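Local atomic coordinates of Nrps/pks (Streptomyces albus, PDB entry 4OPF), a protein that probably catalyses decarboxylative Claisen condensation, the chain-extending step of oxazolomycin assembly, as a ketosynthase domain of an "AT-less" type I polyketide synthase. Residues L83-F92 with E225-K233; E239-A247 with G416-P424. All coordinates share one frame; numbering follows the deposited sequence.

Contact 1 (L83-F92 with E225-K233); sequences LLLEETLFAF and EGVGVLLLK
Val227 and Val229 carry most of the strand's side of this contact, each pushing both methyls into helix 79-95. CG1 of Val227 takes the crowded position between its own backbone N and carbonyl carbon (chi1 58°). There it meets two partners: CD2 of Leu83 at 3.7 Å and the CG methylene of Glu87 at 3.7 Å. Its other methyl, CG2, lies 3.9 Å from CD2 of Leu84, whose first bond points neither to nor from the strand, but whose end comes nearer to it. Leu83 instead sends CG anti to its backbone N (chi1 -176°), which carries the isobutyl group obliquely across Val227. An alanine in place of Leu83 is likely to open a gap beside CG1 of Val227, leaving Glu87 CG and the end of Leu84 to hold this valine from the helix.

Two residues further along the strand, Val229 CG2 packs against Glu87 CB at 3.7 Å, while CG1 abuts Ala91 CB at 3.9 Å; the CA atoms of Thr88 and Val229 come within 6.0 Å, a closeness consistent with the small side chain of nearby Ala91. Thr88 OG1 donates to Leu84 O (2.8 Å), its polarity met inside the helix, and lies against both Val229 methyls. Thr88 N reaches the same carbonyl from the opposite face. Farther along, Leu231 CD1 approaches the edge of the Phe92 ring, 4.2 Å from CE1. Glu87 presents only its aliphatic part to the valines; its carboxylate bends away to Ser15 and Arg17 of the neighbouring strand. The axes of 83-92 and 226-233 cross at -39°, the helix covering one face of the mixed sheet, the alpha/beta layering characteristic of the thiolase fold of ketosynthases.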
ATOM      1  N   LEU A  83      17.589 -11.370  -5.709  1.00 25.56           N
ATOM      2  CA  LEU A  83      18.096 -11.237  -4.377  1.00 25.61           C
ATOM      3  C   LEU A  83      17.006 -11.387  -3.326  1.00 24.71           C
ATOM      4  O   LEU A  83      17.241 -11.976  -2.286  1.00 24.41           O
ATOM      5  CB  LEU A  83      18.731  -9.864  -4.247  1.00 27.96           C
ATOM      6  CG  LEU A  83      19.431  -9.491  -2.964  1.00 29.58           C
ATOM      7  CD1 LEU A  83      20.495 -10.479  -2.632  1.00 30.92           C
ATOM      8  CD2 LEU A  83      20.032  -8.087  -3.083  1.00 31.16           C
ATOM      9  N   LEU A  84      15.841 -10.803  -3.563  1.00 23.91           N
ATOM     10  CA  LEU A  84      14.705 -10.961  -2.658  1.00 24.06           C
ATOM     11  C   LEU A  84      14.260 -12.416  -2.532  1.00 24.63           C
ATOM     12  O   LEU A  84      13.842 -12.851  -1.459  1.00 24.38           O
ATOM     13  CB  LEU A  84      13.506 -10.167  -3.136  1.00 24.52           C
ATOM     14  CG  LEU A  84      13.505  -8.730  -2.704  1.00 27.87           C
ATOM     15  CD1 LEU A  84      12.280  -8.092  -3.351  1.00 27.94           C
ATOM     16  CD2 LEU A  84      13.411  -8.572  -1.176  1.00 28.39           C
ATOM     17  N   LEU A  85      14.282 -13.158  -3.638  1.00 24.28           N
ATOM     18  CA  LEU A  85      13.939 -14.585  -3.572  1.00 26.53           C
ATOM     19  C   LEU A  85      14.869 -15.356  -2.596  1.00 26.07           C
ATOM     20  O   LEU A  85      14.399 -16.121  -1.752  1.00 23.76           O
ATOM     21  CB  LEU A  85      14.014 -15.241  -4.970  1.00 26.85           C
ATOM     22  CG  LEU A  85      12.822 -14.895  -5.872  1.00 27.86           C
ATOM     23  CD1 LEU A  85      13.121 -15.293  -7.302  1.00 30.30           C
ATOM     24  CD2 LEU A  85      11.597 -15.662  -5.405  1.00 29.68           C
ATOM     25  N   GLU A  86      16.163 -15.120  -2.718  1.00 25.99           N
ATOM     26  CA  GLU A  86      17.142 -15.738  -1.806  1.00 28.62           C
ATOM     27  C   GLU A  86      16.892 -15.310  -0.393  1.00 26.34           C
ATOM     28  O   GLU A  86      16.852 -16.141   0.508  1.00 26.13           O
ATOM     29  CB  GLU A  86      18.603 -15.359  -2.092  1.00 30.80           C
ATOM     30  CG  GLU A  86      19.224 -15.984  -3.266  1.00 36.88           C
ATOM     31  CD  GLU A  86      20.747 -15.760  -3.365  1.00 39.06           C
ATOM     32  OE1 GLU A  86      21.385 -15.082  -2.501  1.00 40.97           O
ATOM     33  OE2 GLU A  86      21.317 -16.277  -4.360  1.00 43.37           O
ATOM     34  N   GLU A  87      16.817 -14.018  -0.182  1.00 25.43           N
ATOM     35  CA  GLU A  87      16.694 -13.552   1.199  1.00 27.14           C
ATOM     36  C   GLU A  87      15.375 -13.934   1.837  1.00 25.37           C
ATOM     37  O   GLU A  87      15.317 -14.108   3.040  1.00 25.14           O
ATOM     38  CB  GLU A  87      16.879 -12.069   1.302  1.00 28.60           C
ATOM     39  CG  GLU A  87      18.302 -11.669   1.042  1.00 34.12           C
ATOM     40  CD  GLU A  87      19.280 -12.251   2.081  1.00 36.64           C
ATOM     41  OE1 GLU A  87      18.977 -12.369   3.315  1.00 39.61           O
ATOM     42  OE2 GLU A  87      20.363 -12.601   1.630  1.00 38.48           O
ATOM     43  N   THR A  88      14.295 -14.016   1.059  1.00 24.06           N
ATOM     44  CA  THR A  88      13.019 -14.472   1.620  1.00 22.52           C
ATOM     45  C   THR A  88      13.170 -15.941   2.013  1.00 22.82           C
ATOM     46  O   THR A  88      12.745 -16.310   3.108  1.00 22.55           O
ATOM     47  CB  THR A  88      11.867 -14.245   0.652  1.00 23.15           C
ATOM     48  OG1 THR A  88      11.779 -12.838   0.362  1.00 21.45           O
ATOM     49  CG2 THR A  88      10.559 -14.802   1.216  1.00 23.15           C
ATOM     50  N   LEU A  89      13.764 -16.767   1.149  1.00 22.38           N
ATOM     51  CA  LEU A  89      14.053 -18.130   1.522  1.00 24.01           C
ATOM     52  C   LEU A  89      14.851 -18.186   2.832  1.00 24.84           C
ATOM     53  O   LEU A  89      14.524 -18.987   3.708  1.00 24.02           O
ATOM     54  CB  LEU A  89      14.788 -18.868   0.433  1.00 26.12           C
ATOM     55  CG  LEU A  89      15.223 -20.287   0.780  1.00 28.00           C
ATOM     56  CD1 LEU A  89      14.038 -21.216   1.081  1.00 30.08           C
ATOM     57  CD2 LEU A  89      16.049 -20.804  -0.352  1.00 28.29           C
ATOM     58  N   PHE A  90      15.869 -17.344   2.968  1.00 23.99           N
ATOM     59  CA  PHE A  90      16.671 -17.364   4.162  1.00 25.58           C
ATOM     60  C   PHE A  90      15.907 -16.885   5.393  1.00 25.27           C
ATOM     61  O   PHE A  90      16.168 -17.345   6.511  1.00 25.35           O
ATOM     62  CB  PHE A  90      17.967 -16.553   3.992  1.00 27.81           C
ATOM     63  CG  PHE A  90      18.903 -17.049   2.905  1.00 29.46           C
ATOM     64  CD1 PHE A  90      18.856 -18.331   2.419  1.00 31.60           C
ATOM     65  CD2 PHE A  90      19.819 -16.182   2.353  1.00 31.40           C
ATOM     66  CE1 PHE A  90      19.710 -18.753   1.399  1.00 33.81           C
ATOM     67  CE2 PHE A  90      20.690 -16.599   1.333  1.00 33.65           C
ATOM     68  CZ  PHE A  90      20.633 -17.882   0.865  1.00 33.22           C
ATOM     69  N   ALA A  91      14.969 -15.968   5.237  1.00 24.16           N
ATOM     70  CA  ALA A  91      14.154 -15.566   6.381  1.00 23.84           C
ATOM     71  C   ALA A  91      13.247 -16.688   6.835  1.00 24.80           C
ATOM     72  O   ALA A  91      13.050 -16.883   8.029  1.00 24.43           O
ATOM     73  CB  ALA A  91      13.345 -14.334   6.059  1.00 23.89           C
ATOM     74  N   PHE A  92      12.708 -17.459   5.906  1.00 24.58           N
ATOM     75  CA  PHE A  92      11.903 -18.623   6.279  1.00 26.23           C
ATOM     76  C   PHE A  92      12.741 -19.660   7.032  1.00 27.56           C
ATOM     77  O   PHE A  92      12.281 -20.233   8.020  1.00 28.15           O
ATOM     78  CB  PHE A  92      11.287 -19.295   5.056  1.00 26.45           C
ATOM     79  CG  PHE A  92      10.262 -18.468   4.338  1.00 27.08           C
ATOM     80  CD1 PHE A  92       9.615 -17.428   4.927  1.00 29.39           C
ATOM     81  CD2 PHE A  92       9.956 -18.745   3.046  1.00 30.67           C
ATOM     82  CE1 PHE A  92       8.641 -16.672   4.262  1.00 29.77           C
ATOM     83  CE2 PHE A  92       8.948 -18.029   2.371  1.00 32.84           C
ATOM     84  CZ  PHE A  92       8.294 -16.989   2.987  1.00 30.31           C
ATOM     85  N   GLU A 225      23.792  -0.315  -1.142  1.00 34.94           N
ATOM     86  CA  GLU A 225      22.919  -1.406  -1.486  1.00 33.64           C
ATOM     87  C   GLU A 225      22.525  -2.054  -0.197  1.00 32.87           C
ATOM     88  O   GLU A 225      23.141  -1.831   0.846  1.00 32.67           O
ATOM     89  CB  GLU A 225      23.636  -2.369  -2.404  1.00 33.10           C
ATOM     90  CG  GLU A 225      23.948  -1.717  -3.721  1.00 34.70           C
ATOM     91  CD  GLU A 225      24.539  -2.688  -4.732  1.00 38.87           C
ATOM     92  OE1 GLU A 225      25.336  -3.597  -4.343  1.00 38.35           O
ATOM     93  OE2 GLU A 225      24.202  -2.523  -5.930  1.00 40.27           O
ATOM     94  N   GLY A 226      21.461  -2.830  -0.264  1.00 29.90           N
ATOM     95  CA  GLY A 226      21.047  -3.635   0.863  1.00 28.74           C
ATOM     96  C   GLY A 226      19.750  -4.378   0.607  1.00 26.73           C
ATOM     97  O   GLY A 226      18.973  -4.030  -0.290  1.00 26.70           O
ATOM     98  N   VAL A 227      19.525  -5.395   1.425  1.00 26.72           N
ATOM     99  CA  VAL A 227      18.273  -6.146   1.443  1.00 25.17           C
ATOM    100  C   VAL A 227      18.023  -6.717   2.833  1.00 25.83           C
ATOM    101  O   VAL A 227      18.933  -7.174   3.541  1.00 25.33           O
ATOM    102  CB  VAL A 227      18.277  -7.268   0.361  1.00 24.94           C
ATOM    103  CG1 VAL A 227      19.431  -8.213   0.565  1.00 26.81           C
ATOM    104  CG2 VAL A 227      16.967  -8.067   0.301  1.00 24.07           C
ATOM    105  N   GLY A 228      16.760  -6.690   3.211  1.00 23.71           N
ATOM    106  CA  GLY A 228      16.318  -7.262   4.473  1.00 22.66           C
ATOM    107  C   GLY A 228      14.923  -7.798   4.325  1.00 20.68           C
ATOM    108  O   GLY A 228      14.089  -7.217   3.608  1.00 20.53           O
ATOM    109  N   VAL A 229      14.667  -8.925   4.964  1.00 20.65           N
ATOM    110  CA  VAL A 229      13.340  -9.528   4.968  1.00 21.11           C
ATOM    111  C   VAL A 229      12.958  -9.953   6.368  1.00 23.17           C
ATOM    112  O   VAL A 229      13.777 -10.575   7.073  1.00 23.44           O
ATOM    113  CB  VAL A 229      13.298 -10.762   4.044  1.00 21.49           C
ATOM    114  CG1 VAL A 229      11.908 -11.312   3.982  1.00 21.60           C
ATOM    115  CG2 VAL A 229      13.814 -10.399   2.640  1.00 22.05           C
ATOM    116  N   LEU A 230      11.737  -9.594   6.776  1.00 22.13           N
ATOM    117  CA  LEU A 230      11.121 -10.039   8.066  1.00 23.15           C
ATOM    118  C   LEU A 230       9.921 -10.915   7.788  1.00 24.62           C
ATOM    119  O   LEU A 230       9.168 -10.648   6.830  1.00 24.10           O
ATOM    120  CB  LEU A 230      10.594  -8.852   8.845  1.00 23.87           C
ATOM    121  CG  LEU A 230      11.583  -7.730   9.033  1.00 28.12           C
ATOM    122  CD1 LEU A 230      10.886  -6.609   9.743  1.00 31.24           C
ATOM    123  CD2 LEU A 230      12.810  -8.209   9.812  1.00 29.08           C
ATOM    124  N   LEU A 231       9.747 -11.954   8.592  1.00 23.78           N
ATOM    125  CA  LEU A 231       8.492 -12.671   8.626  1.00 24.35           C
ATOM    126  C   LEU A 231       7.788 -12.277   9.930  1.00 24.48           C
ATOM    127  O   LEU A 231       8.372 -12.400  11.014  1.00 24.76           O
ATOM    128  CB  LEU A 231       8.700 -14.186   8.499  1.00 26.11           C
ATOM    129  CG  LEU A 231       7.418 -15.061   8.572  1.00 27.91           C
ATOM    130  CD1 LEU A 231       6.504 -14.900   7.385  1.00 28.04           C
ATOM    131  CD2 LEU A 231       7.736 -16.539   8.681  1.00 29.00           C
ATOM    132  N   LEU A 232       6.534 -11.859   9.813  1.00 22.40           N
ATOM    133  CA  LEU A 232       5.710 -11.371  10.908  1.00 23.04           C
ATOM    134  C   LEU A 232       4.447 -12.166  11.117  1.00 23.88           C
ATOM    135  O   LEU A 232       3.799 -12.591  10.157  1.00 22.58           O
ATOM    136  CB  LEU A 232       5.286  -9.967  10.612  1.00 22.73           C
ATOM    137  CG  LEU A 232       6.360  -8.968  10.223  1.00 24.86           C
ATOM    138  CD1 LEU A 232       5.761  -7.603   9.962  1.00 26.20           C
ATOM    139  CD2 LEU A 232       7.425  -8.830  11.289  1.00 27.19           C
ATOM    140  N   LYS A 233       4.063 -12.323  12.364  1.00 25.09           N
ATOM    141  CA  LYS A 233       2.784 -12.947  12.751  1.00 26.79           C
ATOM    142  C   LYS A 233       2.230 -12.211  13.994  1.00 26.63           C
ATOM    143  O   LYS A 233       2.998 -11.676  14.782  1.00 27.07           O
ATOM    144  CB  LYS A 233       3.013 -14.381  13.201  1.00 31.34           C
ATOM    145  CG  LYS A 233       3.338 -15.357  12.109  1.00 37.60           C
ATOM    146  CD  LYS A 233       3.665 -16.764  12.618  1.00 37.62           C
ATOM    147  CE  LYS A 233       2.457 -17.464  13.192  1.00 39.20           C
ATOM    148  NZ  LYS A 233       2.696 -18.932  13.061  1.00 42.01           N
TER

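Contact 2 (E239-A247 with G416-P424); sequences EAAGDRVHA and GRRAPLDRP
Arg244 lays its side chain across the 416-424 segment and makes the closest-packed part of this contact. Its CG sits 3.2 Å from Arg418 O, and a bend at chi3 (74°) swings the guanidinium over to Pro420. CG of the proline lies 3.9 Å above one face of that group, toward its rim, while CE1 of His246 covers the centre of the opposite face. Held flat between them, Arg244 sends NH1 to Asp94, whose carboxylate also accepts from NE2 of His246.

Helix 235-241 ends beside this site in a Schellman motif, with Gly242 at positive phi (71°) turning the chain toward strand 247-256. Gly242 O faces Arg418 CB at 3.4 Å; the backbones run close here without bonding directly. Asp243 and Arg418 extend side by side, their planar groups 55° apart, in a long salt bridge of 3.7 Å from OD1 to NE. Both have stronger partners: Tyr97 OH and Lys233 for the carboxylate, Gly96 O and Glu101 for the guanidinium, which also makes a cation-pi contact with Tyr97.

Toward solvent the fit slackens. At exposed Gly416 a water bridges the segments, donating to Asp243 O (2.9 Å) and accepting from Gly416 N (2.8 Å), and the neighbouring Arg417, whose side chain is poorly ordered, sets out with its CB pointing away from the 239-247 segment.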
ATOM      1  N   GLU A 239       3.189 -17.257  19.796  1.00 40.24           N
ATOM      2  CA  GLU A 239       3.406 -17.892  21.101  1.00 46.40           C
ATOM      3  C   GLU A 239       2.743 -19.245  21.150  1.00 45.21           C
ATOM      4  O   GLU A 239       3.388 -20.214  21.488  1.00 43.63           O
ATOM      5  CB  GLU A 239       2.986 -16.973  22.263  1.00 47.57           C
ATOM      6  CG  GLU A 239       4.091 -15.969  22.525  1.00 50.97           C
ATOM      7  CD  GLU A 239       3.746 -14.880  23.517  1.00 59.42           C
ATOM      8  OE1 GLU A 239       2.537 -14.711  23.839  1.00 62.95           O
ATOM      9  OE2 GLU A 239       4.709 -14.183  23.958  1.00 61.78           O
ATOM     10  N   ALA A 240       1.503 -19.328  20.716  1.00 45.19           N
ATOM     11  CA  ALA A 240       0.841 -20.629  20.583  1.00 46.47           C
ATOM     12  C   ALA A 240       1.551 -21.608  19.648  1.00 46.10           C
ATOM     13  O   ALA A 240       1.539 -22.795  19.908  1.00 45.18           O
ATOM     14  CB  ALA A 240      -0.605 -20.476  20.135  1.00 46.98           C
ATOM     15  N   ALA A 241       2.176 -21.156  18.567  1.00 42.58           N
ATOM     16  CA  ALA A 241       2.803 -22.131  17.684  1.00 42.24           C
ATOM     17  C   ALA A 241       4.212 -22.483  18.087  1.00 41.96           C
ATOM     18  O   ALA A 241       4.845 -23.280  17.431  1.00 42.45           O
ATOM     19  CB  ALA A 241       2.786 -21.646  16.241  1.00 42.33           C
ATOM     20  N   GLY A 242       4.734 -21.881  19.143  1.00 41.50           N
ATOM     21  CA  GLY A 242       6.113 -22.088  19.504  1.00 40.26           C
ATOM     22  C   GLY A 242       7.119 -21.439  18.561  1.00 38.61           C
ATOM     23  O   GLY A 242       8.268 -21.893  18.491  1.00 36.95           O
ATOM     24  N   ASP A 243       6.728 -20.358  17.878  1.00 35.03           N
ATOM     25  CA  ASP A 243       7.669 -19.684  16.990  1.00 35.20           C
ATOM     26  C   ASP A 243       8.769 -18.992  17.757  1.00 35.72           C
ATOM     27  O   ASP A 243       8.584 -18.568  18.885  1.00 35.37           O
ATOM     28  CB  ASP A 243       6.961 -18.665  16.086  1.00 34.39           C
ATOM     29  CG  ASP A 243       6.011 -19.324  15.088  1.00 38.20           C
ATOM     30  OD1 ASP A 243       6.302 -20.446  14.581  1.00 41.05           O
ATOM     31  OD2 ASP A 243       4.946 -18.730  14.820  1.00 38.64           O
ATOM     32  N   ARG A 244       9.895 -18.791  17.098  1.00 35.04           N
ATOM     33  CA  ARG A 244      10.904 -17.854  17.582  1.00 35.04           C
ATOM     34  C   ARG A 244      10.294 -16.433  17.592  1.00 34.66           C
ATOM     35  O   ARG A 244       9.448 -16.093  16.733  1.00 35.84           O
ATOM     36  CB  ARG A 244      12.105 -17.894  16.636  1.00 38.69           C
ATOM     37  CG  ARG A 244      12.654 -19.300  16.336  1.00 41.02           C
ATOM     38  CD  ARG A 244      13.890 -19.243  15.464  1.00 41.60           C
ATOM     39  NE  ARG A 244      15.044 -18.792  16.217  1.00 43.18           N
ATOM     40  CZ  ARG A 244      16.134 -18.255  15.702  1.00 43.86           C
ATOM     41  NH1 ARG A 244      16.230 -18.043  14.406  1.00 42.41           N
ATOM     42  NH2 ARG A 244      17.127 -17.885  16.509  1.00 44.87           N
ATOM     43  N   VAL A 245      10.599 -15.633  18.600  1.00 31.07           N
ATOM     44  CA  VAL A 245      10.170 -14.269  18.621  1.00 30.18           C
ATOM     45  C   VAL A 245      11.400 -13.456  18.882  1.00 30.29           C
ATOM     46  O   VAL A 245      11.857 -13.393  20.007  1.00 30.54           O
ATOM     47  CB  VAL A 245       9.157 -13.993  19.744  1.00 33.07           C
ATOM     48  CG1 VAL A 245       8.807 -12.510  19.750  1.00 32.65           C
ATOM     49  CG2 VAL A 245       7.895 -14.831  19.578  1.00 33.91           C
ATOM     50  N   HIS A 246      11.903 -12.792  17.860  1.00 28.13           N
ATOM     51  CA  HIS A 246      13.072 -11.938  17.952  1.00 28.84           C
ATOM     52  C   HIS A 246      12.799 -10.580  18.577  1.00 29.13           C
ATOM     53  O   HIS A 246      13.658 -10.006  19.216  1.00 30.24           O
ATOM     54  CB  HIS A 246      13.602 -11.658  16.552  1.00 29.43           C
ATOM     55  CG  HIS A 246      14.107 -12.866  15.831  1.00 31.67           C
ATOM     56  ND1 HIS A 246      14.964 -13.765  16.401  1.00 37.04           N
ATOM     57  CD2 HIS A 246      13.874 -13.316  14.581  1.00 35.17           C
ATOM     58  CE1 HIS A 246      15.251 -14.714  15.528  1.00 40.21           C
ATOM     59  NE2 HIS A 246      14.630 -14.440  14.402  1.00 35.68           N
ATOM     60  N   ALA A 247      11.629 -10.043  18.307  1.00 27.97           N
ATOM     61  CA  ALA A 247      11.182  -8.802  18.892  1.00 27.43           C
ATOM     62  C   ALA A 247       9.707  -8.656  18.581  1.00 26.26           C
ATOM     63  O   ALA A 247       9.134  -9.439  17.818  1.00 26.22           O
ATOM     64  CB  ALA A 247      11.989  -7.621  18.364  1.00 27.21           C
ATOM     65  N   GLY A 416       9.387 -19.881  22.270  1.00 74.78           N
ATOM     66  CA  GLY A 416      10.740 -19.756  21.763  1.00 76.75           C
ATOM     67  C   GLY A 416      11.283 -20.944  20.973  1.00 82.36           C
ATOM     68  O   GLY A 416      12.222 -20.750  20.205  1.00 81.10           O
ATOM     69  N   ARG A 417      10.678 -22.140  21.121  1.00 86.82           N
ATOM     70  CA  ARG A 417      11.216 -23.441  20.622  1.00 85.03           C
ATOM     71  C   ARG A 417      10.670 -24.016  19.267  1.00 79.79           C
ATOM     72  O   ARG A 417       9.958 -25.018  19.222  1.00 83.27           O
ATOM     73  CB  ARG A 417      11.067 -24.503  21.724  1.00 94.86           C
ATOM     74  CG  ARG A 417       9.656 -24.631  22.299  1.00102.50           C
ATOM     75  CD  ARG A 417       9.391 -26.006  22.923  1.00110.55           C
ATOM     76  NE  ARG A 417       8.430 -25.952  24.035  1.00111.74           N
ATOM     77  CZ  ARG A 417       7.839 -27.008  24.607  1.00112.81           C
ATOM     78  NH1 ARG A 417       6.992 -26.821  25.619  1.00111.27           N
ATOM     79  NH2 ARG A 417       8.074 -28.248  24.184  1.00106.60           N
ATOM     80  N   ARG A 418      10.975 -23.310  18.187  1.00 68.26           N
ATOM     81  CA  ARG A 418      11.081 -23.832  16.837  1.00 58.30           C
ATOM     82  C   ARG A 418      12.526 -23.456  16.525  1.00 52.90           C
ATOM     83  O   ARG A 418      12.994 -22.417  16.944  1.00 47.73           O
ATOM     84  CB  ARG A 418      10.158 -23.081  15.879  1.00 58.68           C
ATOM     85  CG  ARG A 418       9.737 -23.838  14.637  1.00 58.99           C
ATOM     86  CD  ARG A 418       8.726 -23.063  13.815  1.00 54.40           C
ATOM     87  NE  ARG A 418       7.516 -23.827  13.530  1.00 54.18           N
ATOM     88  CZ  ARG A 418       7.298 -24.615  12.466  1.00 57.62           C
ATOM     89  NH1 ARG A 418       6.132 -25.226  12.351  1.00 62.40           N
ATOM     90  NH2 ARG A 418       8.193 -24.815  11.497  1.00 56.50           N
ATOM     91  N   ALA A 419      13.253 -24.299  15.825  1.00 52.74           N
ATOM     92  CA  ALA A 419      14.674 -24.064  15.623  1.00 50.82           C
ATOM     93  C   ALA A 419      14.877 -23.566  14.204  1.00 45.28           C
ATOM     94  O   ALA A 419      14.201 -24.026  13.303  1.00 41.89           O
ATOM     95  CB  ALA A 419      15.432 -25.374  15.810  1.00 54.52           C
ATOM     96  N   PRO A 420      15.856 -22.688  13.996  1.00 43.38           N
ATOM     97  CA  PRO A 420      16.176 -22.294  12.636  1.00 42.31           C
ATOM     98  C   PRO A 420      16.603 -23.468  11.746  1.00 43.04           C
ATOM     99  O   PRO A 420      17.234 -24.379  12.225  1.00 45.42           O
ATOM    100  CB  PRO A 420      17.320 -21.291  12.817  1.00 43.56           C
ATOM    101  CG  PRO A 420      17.928 -21.583  14.165  1.00 45.02           C
ATOM    102  CD  PRO A 420      16.873 -22.257  14.983  1.00 45.49           C
ATOM    103  N   LEU A 421      16.232 -23.469  10.473  1.00 41.86           N
ATOM    104  CA  LEU A 421      16.748 -24.462   9.554  1.00 42.71           C
ATOM    105  C   LEU A 421      18.054 -23.930   9.011  1.00 42.44           C
ATOM    106  O   LEU A 421      18.236 -22.720   8.895  1.00 41.80           O
ATOM    107  CB  LEU A 421      15.757 -24.719   8.418  1.00 41.32           C
ATOM    108  CG  LEU A 421      14.369 -25.099   8.907  1.00 44.69           C
ATOM    109  CD1 LEU A 421      13.385 -25.290   7.762  1.00 43.76           C
ATOM    110  CD2 LEU A 421      14.445 -26.398   9.685  1.00 46.88           C
ATOM    111  N   ASP A 422      18.965 -24.831   8.659  1.00 45.74           N
ATOM    112  CA  ASP A 422      20.098 -24.479   7.795  1.00 49.67           C
ATOM    113  C   ASP A 422      19.668 -23.860   6.428  1.00 46.98           C
ATOM    114  O   ASP A 422      18.728 -24.335   5.780  1.00 43.59           O
ATOM    115  CB  ASP A 422      20.924 -25.744   7.462  1.00 54.38           C
ATOM    116  CG  ASP A 422      21.757 -26.261   8.649  1.00 60.57           C
ATOM    117  OD1 ASP A 422      22.152 -25.471   9.552  1.00 60.15           O
ATOM    118  OD2 ASP A 422      22.030 -27.486   8.647  1.00 69.91           O
ATOM    119  N   ARG A 423      20.395 -22.837   5.991  1.00 45.98           N
ATOM    120  CA  ARG A 423      20.228 -22.294   4.657  1.00 48.38           C
ATOM    121  C   ARG A 423      20.647 -23.346   3.647  1.00 49.42           C
ATOM    122  O   ARG A 423      21.670 -23.927   3.794  1.00 52.60           O
ATOM    123  CB  ARG A 423      21.132 -21.092   4.481  1.00 46.92           C
ATOM    124  CG  ARG A 423      20.735 -19.886   5.281  1.00 48.90           C
ATOM    125  CD  ARG A 423      21.870 -18.871   5.229  1.00 52.65           C
ATOM    126  NE  ARG A 423      21.350 -17.583   5.589  1.00 55.83           N
ATOM    127  CZ  ARG A 423      21.780 -16.406   5.137  1.00 57.65           C
ATOM    128  NH1 ARG A 423      22.802 -16.333   4.248  1.00 53.29           N
ATOM    129  NH2 ARG A 423      21.155 -15.285   5.583  1.00 49.94           N
ATOM    130  N   PRO A 424      19.859 -23.604   2.623  1.00 52.74           N
ATOM    131  CA  PRO A 424      20.429 -24.510   1.611  1.00 54.60           C
ATOM    132  C   PRO A 424      21.671 -23.935   0.949  1.00 57.68           C
ATOM    133  O   PRO A 424      21.849 -22.714   0.912  1.00 55.84           O
ATOM    134  CB  PRO A 424      19.317 -24.639   0.584  1.00 54.23           C
ATOM    135  CG  PRO A 424      18.525 -23.401   0.739  1.00 56.64           C
ATOM    136  CD  PRO A 424      18.582 -23.014   2.195  1.00 53.84           C
TER
HETATM  137  O   HOH W   1       7.186 -18.340  21.447  1.00 50.42           O

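How the contacts relate
Contact 1 is core and almost wholly apolar, methyls of strand 226-234 packed under helix 79-95; contact 2 is at the surface, where arginines, an aspartate and a water join two largely irregular segments. They are in series along the chain, and strand 226-234 leads directly into helix 235-241. Their centres lie 15 Å apart, and they meet directly: Lys233 NZ, at the strand's end, forms a salt bridge of 2.9 Å with Asp243 OD2. The 416-424 segment then runs on to the helix of contact 1, where Arg423 makes a cation-pi contact with Phe90 and Pro424 packs on Leu89. Helix 79-95 thus has the sheet on one side and this late segment on another.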